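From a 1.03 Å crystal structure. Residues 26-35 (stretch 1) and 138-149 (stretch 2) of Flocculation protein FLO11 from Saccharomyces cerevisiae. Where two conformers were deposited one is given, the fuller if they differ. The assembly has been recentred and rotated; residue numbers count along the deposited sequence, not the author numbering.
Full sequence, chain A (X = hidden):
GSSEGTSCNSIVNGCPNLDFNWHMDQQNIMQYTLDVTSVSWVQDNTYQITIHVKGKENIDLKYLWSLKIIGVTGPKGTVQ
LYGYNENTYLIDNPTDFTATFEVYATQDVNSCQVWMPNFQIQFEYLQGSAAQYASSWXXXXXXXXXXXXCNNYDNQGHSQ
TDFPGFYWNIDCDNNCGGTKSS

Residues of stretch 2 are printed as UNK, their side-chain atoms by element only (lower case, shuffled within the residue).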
# COMPACT_ATOMS: atom_id res chain seq x y z
N GLN A 26 -2.81 -18.32 -2.64
CA GLN A 26 -4.12 -18.96 -2.54
C GLN A 26 -5.14 -18.44 -3.56
O GLN A 26 -6.08 -19.13 -3.92
CB GLN A 26 -4.70 -18.81 -1.13
CG GLN A 26 -3.98 -19.63 -0.06
CD GLN A 26 -4.30 -21.11 -0.14
OE1 GLN A 26 -3.41 -21.94 -0.37
NE2 GLN A 26 -5.57 -21.46 0.06
N GLN A 27 -4.96 -17.18 -3.98
CA GLN A 27 -5.85 -16.51 -4.92
C GLN A 27 -5.29 -16.51 -6.34
O GLN A 27 -5.87 -15.88 -7.22
CB GLN A 27 -6.04 -15.05 -4.50
CG GLN A 27 -6.68 -14.89 -3.14
CD GLN A 27 -6.78 -13.43 -2.76
OE1 GLN A 27 -5.95 -12.91 -2.02
NE2 GLN A 27 -7.80 -12.75 -3.28
N ASN A 28 -4.16 -17.18 -6.55
CA ASN A 28 -3.47 -17.15 -7.83
C ASN A 28 -3.08 -15.73 -8.26
O ASN A 28 -3.04 -15.42 -9.44
CB ASN A 28 -4.32 -17.83 -8.90
CG ASN A 28 -3.55 -18.09 -10.17
OD1 ASN A 28 -2.38 -18.46 -10.14
ND2 ASN A 28 -4.22 -17.91 -11.29
N ILE A 29 -2.78 -14.88 -7.29
CA ILE A 29 -2.28 -13.53 -7.56
C ILE A 29 -0.76 -13.58 -7.50
O ILE A 29 -0.19 -14.15 -6.57
CB ILE A 29 -2.80 -12.49 -6.54
CG1 ILE A 29 -4.33 -12.40 -6.58
CG2 ILE A 29 -2.23 -11.10 -6.82
CD1 ILE A 29 -4.94 -11.74 -5.36
N MET A 30 -0.09 -12.95 -8.45
CA MET A 30 1.37 -12.83 -8.39
C MET A 30 1.76 -12.14 -7.10
O MET A 30 1.09 -11.22 -6.63
CB MET A 30 1.90 -12.02 -9.57
CG MET A 30 3.41 -11.90 -9.61
SD MET A 30 4.02 -10.89 -10.96
CE MET A 30 3.53 -9.26 -10.39
N GLN A 31 2.86 -12.56 -6.51
CA GLN A 31 3.34 -11.93 -5.30
C GLN A 31 3.78 -10.49 -5.52
O GLN A 31 4.51 -10.17 -6.45
CB GLN A 31 4.46 -12.72 -4.69
CG GLN A 31 4.00 -14.07 -4.15
CD GLN A 31 5.15 -14.98 -3.81
OE1 GLN A 31 6.33 -14.57 -3.76
NE2 GLN A 31 4.82 -16.22 -3.53
N TYR A 32 3.35 -9.62 -4.61
CA TYR A 32 3.83 -8.23 -4.50
C TYR A 32 4.32 -8.03 -3.06
O TYR A 32 3.87 -8.70 -2.15
CB TYR A 32 2.70 -7.22 -4.76
CG TYR A 32 2.19 -7.18 -6.17
CD1 TYR A 32 1.35 -8.18 -6.65
CD2 TYR A 32 2.46 -6.08 -7.00
CE1 TYR A 32 0.85 -8.13 -7.94
CE2 TYR A 32 1.95 -6.03 -8.29
CZ TYR A 32 1.16 -7.06 -8.75
OH TYR A 32 0.64 -7.00 -10.02
N THR A 33 5.16 -7.00 -2.90
CA THR A 33 5.57 -6.50 -1.61
C THR A 33 5.26 -5.02 -1.51
O THR A 33 5.18 -4.30 -2.51
CB THR A 33 7.07 -6.74 -1.35
OG1 THR A 33 7.84 -6.07 -2.35
CG2 THR A 33 7.40 -8.24 -1.34
N LEU A 34 5.15 -4.55 -0.28
CA LEU A 34 4.95 -3.14 0.03
C LEU A 34 5.87 -2.74 1.15
O LEU A 34 5.96 -3.46 2.15
CB LEU A 34 3.47 -2.86 0.39
CG LEU A 34 3.12 -1.41 0.72
CD1 LEU A 34 1.68 -1.09 0.33
CD2 LEU A 34 3.35 -1.04 2.17
N ASP A 35 6.52 -1.59 1.00
CA ASP A 35 7.28 -0.98 2.07
C ASP A 35 6.82 0.47 2.22
O ASP A 35 6.46 1.13 1.27
CB ASP A 35 8.79 -1.03 1.74
CG ASP A 35 9.66 -0.76 2.93
OD1 ASP A 35 9.19 -0.81 4.08
OD2 ASP A 35 10.88 -0.59 2.68
N UNK A 138 0.53 -13.55 -18.36
CA UNK A 138 1.02 -14.77 -17.74
C UNK A 138 1.26 -14.66 -16.25
O UNK A 138 2.12 -15.36 -15.72
c UNK A 138 2.29 -15.22 -18.46
n UNK A 138 5.12 -15.89 -18.79
c UNK A 138 3.42 -14.21 -18.47
c UNK A 138 4.64 -14.72 -19.19
o UNK A 138 5.15 -14.09 -20.11
N UNK A 139 0.49 -13.82 -15.57
CA UNK A 139 0.75 -13.58 -14.17
C UNK A 139 -0.45 -13.86 -13.27
O UNK A 139 -0.48 -13.36 -12.15
c UNK A 139 1.90 -10.08 -18.06
c UNK A 139 2.52 -11.27 -16.08
c UNK A 139 3.85 -11.32 -16.57
c UNK A 139 3.22 -10.15 -18.53
c UNK A 139 1.54 -10.64 -16.85
n UNK A 139 4.61 -11.96 -15.63
c UNK A 139 4.21 -10.75 -17.79
c UNK A 139 3.79 -12.34 -14.59
c UNK A 139 1.32 -12.16 -13.96
c UNK A 139 2.51 -11.92 -14.82
N UNK A 140 -1.41 -14.67 -13.72
CA UNK A 140 -2.52 -15.08 -12.86
C UNK A 140 -3.64 -14.07 -12.77
O UNK A 140 -3.93 -13.36 -13.73
N UNK A 141 -4.30 -14.03 -11.62
CA UNK A 141 -5.53 -13.29 -11.46
C UNK A 141 -5.34 -11.83 -11.90
O UNK A 141 -4.37 -11.19 -11.51
c UNK A 141 -7.16 -12.58 -9.68
c UNK A 141 -5.94 -13.39 -10.00
o UNK A 141 -6.18 -14.78 -9.74
N UNK A 142 -6.29 -11.30 -12.67
CA UNK A 142 -6.14 -10.00 -13.31
C UNK A 142 -6.77 -8.80 -12.61
O UNK A 142 -6.31 -7.69 -12.81
o UNK A 142 -8.01 -10.53 -14.75
c UNK A 142 -6.66 -10.05 -14.76
c UNK A 142 -5.81 -10.97 -15.61
N UNK A 143 -7.82 -9.03 -11.82
CA UNK A 143 -8.42 -7.99 -11.00
C UNK A 143 -8.42 -8.48 -9.57
O UNK A 143 -8.92 -9.57 -9.27
o UNK A 143 -9.84 -6.85 -12.63
c UNK A 143 -9.84 -7.66 -11.45
N UNK A 144 -7.87 -7.69 -8.67
CA UNK A 144 -7.72 -8.09 -7.30
C UNK A 144 -7.40 -6.89 -6.44
O UNK A 144 -6.98 -5.84 -6.94
c UNK A 144 -4.92 -8.99 -9.02
c UNK A 144 -3.12 -7.59 -7.46
c UNK A 144 -4.34 -8.01 -6.94
c UNK A 144 -3.70 -8.60 -9.54
c UNK A 144 -6.61 -9.15 -7.17
c UNK A 144 -5.27 -8.71 -7.72
c UNK A 144 -2.80 -7.88 -8.77
N UNK A 145 -7.62 -7.08 -5.16
CA UNK A 145 -7.28 -6.09 -4.15
C UNK A 145 -6.22 -6.70 -3.25
O UNK A 145 -6.36 -7.86 -2.86
o UNK A 145 -10.67 -4.89 -3.44
c UNK A 145 -9.58 -5.02 -4.03
o UNK A 145 -9.38 -4.53 -5.15
c UNK A 145 -8.49 -5.75 -3.28
N UNK A 146 -5.18 -5.94 -2.92
CA UNK A 146 -4.14 -6.33 -1.97
C UNK A 146 -4.28 -5.45 -0.75
O UNK A 146 -4.30 -4.22 -0.85
c UNK A 146 -2.81 -8.51 -3.57
c UNK A 146 -1.07 -6.84 -4.27
c UNK A 146 -2.51 -7.04 -3.80
c UNK A 146 -2.77 -6.17 -2.57
N UNK A 147 -4.35 -6.08 0.40
CA UNK A 147 -4.60 -5.38 1.63
C UNK A 147 -3.39 -5.34 2.56
O UNK A 147 -2.59 -6.27 2.57
o UNK A 147 -5.39 -7.35 2.72
c UNK A 147 -5.76 -6.04 2.36
N UNK A 148 -3.33 -4.31 3.40
CA UNK A 148 -2.29 -4.23 4.42
C UNK A 148 -2.85 -4.66 5.77
O UNK A 148 -4.04 -4.52 6.05
c UNK A 148 -1.26 -2.21 3.27
c UNK A 148 -1.73 -2.79 4.57
o UNK A 148 -2.73 -1.90 5.10
N UNK A 149 -1.93 -5.09 6.63
CA UNK A 149 -2.23 -5.18 8.03
C UNK A 149 -1.56 -6.34 8.74
O UNK A 149 -1.17 -7.35 8.13
O HOH W 1 -1.79 -11.54 -10.58

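Position 138 carries three carbons in a row, the third bearing one oxygen and one nitrogen: an amide at the end of a two-carbon arm. It lies out of reach of stretch 1, and exposure to solvent suits a polar group. This is Gln138.

At position 139 a single carbon leads to fused five- and six-membered rings holding eight carbons and one nitrogen. The side chain leaves sideways, yet the ring system comes within contact of the thioether of Met30. Only an indole fits, so the residue is Trp139; its CD1 lies 3.9 Å from Met30 SD, and the sulfur sits obliquely to the five-membered ring.

Position 140 has no side-chain atoms. Its CA lies 3.5 Å from Asn28 O in a CA-H...O contact, and a CB in ideal geometry would fall 2.3 Å from that same Asn28 O, a clash. The positive phi of 82° also favours glycine. This is Gly140.

Position 141 has one carbon bearing an oxygen and a carbon, a branched hydroxyl side chain pointing toward stretch 1, where the oxygen lies by Gln27 O and the CB packs 3.9 Å from Ile29 CG1. The same short side chain thus serves polar and apolar neighbours, and the residue is Thr141. Its OG1 donates a hydrogen bond to Gln27 O (2.8 Å), while its backbone N donates to Asn28 O (2.9 Å, nearly linear at 173°).

The same branched pattern of one oxygen and two carbons recurs at position 142, but here the side chain points away and touches nothing on stretch 1. It is Thr142.

Position 143, one carbon then one oxygen, also points away and is exposed, where a small hydroxyl is readily accommodated: Ser143.

Position 144 has one carbon followed by a ring of six carbons, with no polar atom, buried and directed toward stretch 1. Ile29 CG2 stands 3.6 Å from the ring centroid, almost on the normal, a CH-pi contact over the face, and the Tyr32 ring meets it obliquely. It is Phe144, with Tyr32 CE1 3.8 Å from Phe144 CZ.

Position 145 has two carbons, the second carrying two oxygens. This carboxylate points away into solvent: Asp145.

Position 146 has four carbons forked at the second. It starts sideways, but its end comes nearer, to the Tyr32 ring and Ile29; a branched, wholly apolar side chain suits this buried site. It is Leu146, its CD1 3.6 Å from Tyr32 CD1.

Position 147, one carbon then one oxygen, is out of reach; a small hydroxyl suits this partly exposed site: Ser147.

Position 148, one carbon bearing an oxygen and a carbon, is buried, its terminal carbon near Leu34. In Thr148 the methyl CG2 lies 4.3 Å from Leu34 CD1, while OG1 is hydrogen-bonded elsewhere in the structure.

Position 149 has no side chain, and its backbone angles (145°/159°) would jam a CB against the preceding carbonyl oxygen: Gly149.

The contact thus joins a polar end to an apolar one. Thr141 grips the backbone oxygens of Gln27 and Asn28, and a water links Met30 N to Trp139 O and Thr141 O. Beyond them, Ile29, Tyr32 and Leu34 pack against Phe144, Leu146 and the methyl of Thr148.

Stretch 2 (138-149) QWGTTSFDLSTG
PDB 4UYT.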